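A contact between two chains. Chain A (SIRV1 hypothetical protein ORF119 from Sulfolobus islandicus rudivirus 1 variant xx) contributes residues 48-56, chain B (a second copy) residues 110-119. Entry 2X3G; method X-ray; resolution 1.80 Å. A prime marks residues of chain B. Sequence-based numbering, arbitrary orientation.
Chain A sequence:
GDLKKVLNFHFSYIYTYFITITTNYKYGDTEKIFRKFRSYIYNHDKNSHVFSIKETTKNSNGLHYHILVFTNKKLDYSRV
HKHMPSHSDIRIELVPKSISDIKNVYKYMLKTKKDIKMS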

# COMPACT_ATOMS: atom_id res chain seq x y z
N SER A 48 8.51 -5.88 23.99
CA SER A 48 7.35 -5.73 23.13
C SER A 48 7.75 -5.51 21.68
O SER A 48 8.90 -5.10 21.40
N HIS A 49 6.81 -5.81 20.79
CA HIS A 49 6.93 -5.50 19.35
C HIS A 49 5.70 -4.77 18.86
O HIS A 49 4.60 -4.96 19.37
N VAL A 50 5.89 -3.92 17.87
CA VAL A 50 4.79 -3.09 17.37
C VAL A 50 4.86 -3.11 15.86
O VAL A 50 5.92 -2.85 15.27
N PHE A 51 3.74 -3.49 15.25
CA PHE A 51 3.58 -3.52 13.80
C PHE A 51 2.56 -2.44 13.47
O PHE A 51 1.52 -2.38 14.11
N SER A 52 2.89 -1.57 12.52
CA SER A 52 2.06 -0.41 12.25
C SER A 52 1.87 -0.21 10.76
O SER A 52 2.77 -0.51 9.97
N ILE A 53 0.67 0.28 10.42
CA ILE A 53 0.30 0.61 9.05
C ILE A 53 -0.38 1.97 9.05
O ILE A 53 -1.26 2.21 9.87
N LYS A 54 0.05 2.87 8.18
CA LYS A 54 -0.70 4.09 7.88
C LYS A 54 -1.36 3.89 6.52
O LYS A 54 -0.67 3.61 5.53
N GLU A 55 -2.69 4.01 6.48
CA GLU A 55 -3.44 3.91 5.23
C GLU A 55 -3.67 5.29 4.68
O GLU A 55 -4.23 6.13 5.37
N THR A 56 -3.24 5.52 3.44
CA THR A 56 -3.49 6.79 2.76
C THR A 56 -4.39 6.57 1.55
O THR A 56 -3.95 6.08 0.52
N LEU B 110 4.27 4.15 -5.80
CA LEU B 110 4.23 3.35 -4.57
C LEU B 110 3.90 4.14 -3.30
O LEU B 110 3.97 3.60 -2.20
N LYS B 111 3.52 5.41 -3.45
CA LYS B 111 3.38 6.28 -2.29
C LYS B 111 2.30 5.82 -1.31
O LYS B 111 2.41 6.07 -0.11
N THR B 112 1.25 5.17 -1.79
CA THR B 112 0.18 4.69 -0.90
C THR B 112 0.47 3.28 -0.36
O THR B 112 -0.33 2.75 0.42
N LYS B 113 1.60 2.70 -0.76
CA LYS B 113 1.93 1.30 -0.47
C LYS B 113 3.04 1.15 0.57
O LYS B 113 3.53 0.04 0.81
N LYS B 114 3.43 2.25 1.20
CA LYS B 114 4.53 2.25 2.14
C LYS B 114 3.93 2.38 3.55
O LYS B 114 2.81 1.96 3.78
N ASP B 115 4.70 2.95 4.47
CA ASP B 115 4.24 3.19 5.83
C ASP B 115 3.85 1.89 6.51
O ASP B 115 2.86 1.83 7.24
N ILE B 116 4.65 0.86 6.28
CA ILE B 116 4.56 -0.42 6.96
C ILE B 116 5.84 -0.58 7.79
O ILE B 116 6.94 -0.55 7.23
N LYS B 117 5.71 -0.75 9.10
CA LYS B 117 6.87 -0.76 9.98
C LYS B 117 6.70 -1.80 11.08
O LYS B 117 5.66 -1.86 11.71
N MSE B 118 7.71 -2.65 11.25
CA MSE B 118 7.75 -3.58 12.37
C MSE B 118 8.93 -3.23 13.24
O MSE B 118 10.06 -3.16 12.74
N SER B 119 8.67 -3.04 14.52
CA SER B 119 9.71 -2.93 15.53
C SER B 119 9.57 -4.07 16.53
O SER B 119 8.49 -4.57 16.78
OXT SER B 119 10.54 -4.53 17.13

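The strongest polar contact of this interface sits where chain B ends. The C-terminal carboxylate of Ser119′ is received by the ring of His49: ND1 donates to Ser119′ OXT at 2.9 Å, nearly straight, and also reaches Ser119′ O at 3.1 Å with a more bent angle. His49 adopts m with chi2 near -69°, which puts OXT at the ring edge, close to its plane, where the ND1 hydrogen points. The same Ser119′ O accepts from Val50 N at 2.9 Å, so a terminal oxygen does the work of an ordinary strand carbonyl. Water 1 lies 3.2 Å from both Ser48 O and Ser119′ OXT, within donating reach of each.

From there the strands run antiparallel, and the backbone supplies the ladder. Ser119′ N donates to Val50 O at 2.9 Å, Ser52 N to Lys117′ O at 2.9 Å, Lys117′ N to Ser52 O at 3.1 Å, and Lys54 N to Asp115′ O at 3.1 Å. Ser119′, in rotamer p, adds a weak bond from OG to Val50 O at 3.4 Å.

This register sorts the side chains. Phe51, Ile53, Ile116′ and Met118′ share one face and form its apolar cluster. Phe51 is t, and its ring bridges two neighbours: CE1 lies 3.7 Å from Ile116′ CG2, and CD1 is 3.7 Å from CE of Met118′, a selenomethionine in t, p, p. The selenium approaches the ring obliquely, with SE 5.2 Å from the Phe51 centroid. Ile53, m at both chi angles, bends its tip inward, so that CD1 meets Ile116′ CG1 at 3.6 Å; Ile116′ is m, t.

The face bearing Ser52 and Lys117′ is more polar. Ser52 is p, with OG 3.6 Å from Lys117′ CB and 2.5 Å from water 2, which also donates weakly to Asp115′ O at 3.0 Å. Lys117′ uses the base of its side chain for packing, while its end leads away. Val50, a t rotamer, sets CB 3.7 Å from Ser119′ OG.

Beyond the strand pairing, Asp115′ points toward chain A in rotamer m. Its CB packs 3.7 Å from Lys54 CB, but Lys54 NZ stays 4.2 Å from Asp115′ OD2, a favourable pairing of charges that falls short of a salt bridge. Thr56, t, also points toward its partner, placing CG2 3.4 Å from Thr112′ CA and 3.6 Å from Thr112′ CB. Water 3 joins their backbones, donating to Thr112′ O and accepting from Thr56 N, both at 2.9 Å.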

# COMPACT_ATOMS: atom_id res chain seq x y z
CB SER A 48 6.49 -4.54 23.59
OG SER A 48 7.26 -3.36 23.68
CB HIS A 49 7.13 -6.78 18.56
CG HIS A 49 8.43 -7.45 18.85
ND1 HIS A 49 9.64 -6.92 18.46
CD2 HIS A 49 8.71 -8.59 19.52
CE1 HIS A 49 10.62 -7.71 18.87
NE2 HIS A 49 10.08 -8.74 19.51
CB VAL A 50 4.86 -1.66 17.87
CG1 VAL A 50 3.71 -0.83 17.28
CG2 VAL A 50 4.81 -1.61 19.40
CB PHE A 51 3.09 -4.89 13.37
CG PHE A 51 2.96 -5.06 11.90
CD1 PHE A 51 4.04 -4.82 11.06
CD2 PHE A 51 1.78 -5.53 11.34
CE1 PHE A 51 3.92 -4.98 9.70
CE2 PHE A 51 1.66 -5.71 9.98
CZ PHE A 51 2.73 -5.43 9.15
CB SER A 52 2.68 0.85 12.86
OG SER A 52 3.87 1.26 12.17
CB ILE A 53 -0.73 -0.42 8.49
CG1 ILE A 53 -0.20 -1.85 8.62
CG2 ILE A 53 -1.07 -0.10 7.04
CD1 ILE A 53 0.97 -2.12 7.75
CB LYS A 54 0.21 5.33 7.86
CG LYS A 54 -0.44 6.62 7.33
CD LYS A 54 0.61 7.69 7.02
CE LYS A 54 0.01 8.97 6.48
NZ LYS A 54 0.28 9.19 5.02
CB GLU A 55 -4.81 3.26 5.45
CG GLU A 55 -4.77 1.83 5.92
CD GLU A 55 -6.12 1.13 5.79
OE1 GLU A 55 -7.15 1.84 5.69
OE2 GLU A 55 -6.13 -0.12 5.78
CB THR A 56 -2.17 7.49 2.32
OG1 THR A 56 -2.48 8.63 1.51
CG2 THR A 56 -1.29 6.55 1.52
CB LEU B 110 5.55 2.61 -4.37
CG LEU B 110 5.63 1.25 -5.08
CD1 LEU B 110 7.02 0.76 -5.00
CD2 LEU B 110 4.71 0.23 -4.45
CB LYS B 111 3.15 7.74 -2.72
CG LYS B 111 1.76 8.04 -3.23
CD LYS B 111 1.74 9.38 -4.00
CE LYS B 111 0.51 9.50 -4.87
NZ LYS B 111 0.39 8.46 -5.96
CB THR B 112 -1.21 4.67 -1.58
OG1 THR B 112 -1.24 3.64 -2.57
CG2 THR B 112 -1.57 6.03 -2.21
CB LYS B 113 2.31 0.60 -1.78
CG LYS B 113 1.26 0.70 -2.89
CD LYS B 113 -0.03 0.01 -2.53
CE LYS B 113 -1.07 0.04 -3.66
NZ LYS B 113 -2.36 -0.56 -3.22
CB LYS B 114 5.49 3.41 1.83
CG LYS B 114 6.25 3.26 0.52
CD LYS B 114 7.24 4.40 0.37
CE LYS B 114 8.53 4.15 1.16
NZ LYS B 114 9.39 3.13 0.51
CB ASP B 115 3.10 4.20 5.87
CG ASP B 115 3.47 5.52 5.22
OD1 ASP B 115 4.40 6.19 5.69
OD2 ASP B 115 2.80 5.90 4.25
CB ILE B 116 4.48 -1.58 5.95
CG1 ILE B 116 3.27 -1.43 5.03
CG2 ILE B 116 4.42 -2.91 6.68
CD1 ILE B 116 3.34 -2.32 3.80
CB LYS B 117 7.08 0.63 10.59
CG LYS B 117 8.35 0.80 11.45
CD LYS B 117 9.62 0.46 10.69
CE LYS B 117 10.85 1.20 11.25
NZ LYS B 117 12.14 0.57 10.74
CB MSE B 118 7.89 -5.02 11.88
CG MSE B 118 8.10 -6.05 13.01
SE MSE B 118 6.51 -6.35 14.09
CE MSE B 118 5.61 -7.65 12.92
CB SER B 119 9.63 -1.59 16.26
OG SER B 119 8.51 -1.52 17.12
O HOH W 1 11.11 -3.23 20.04
O HOH W 2 3.92 2.43 10.00
O HOH W 3 -2.67 3.02 2.04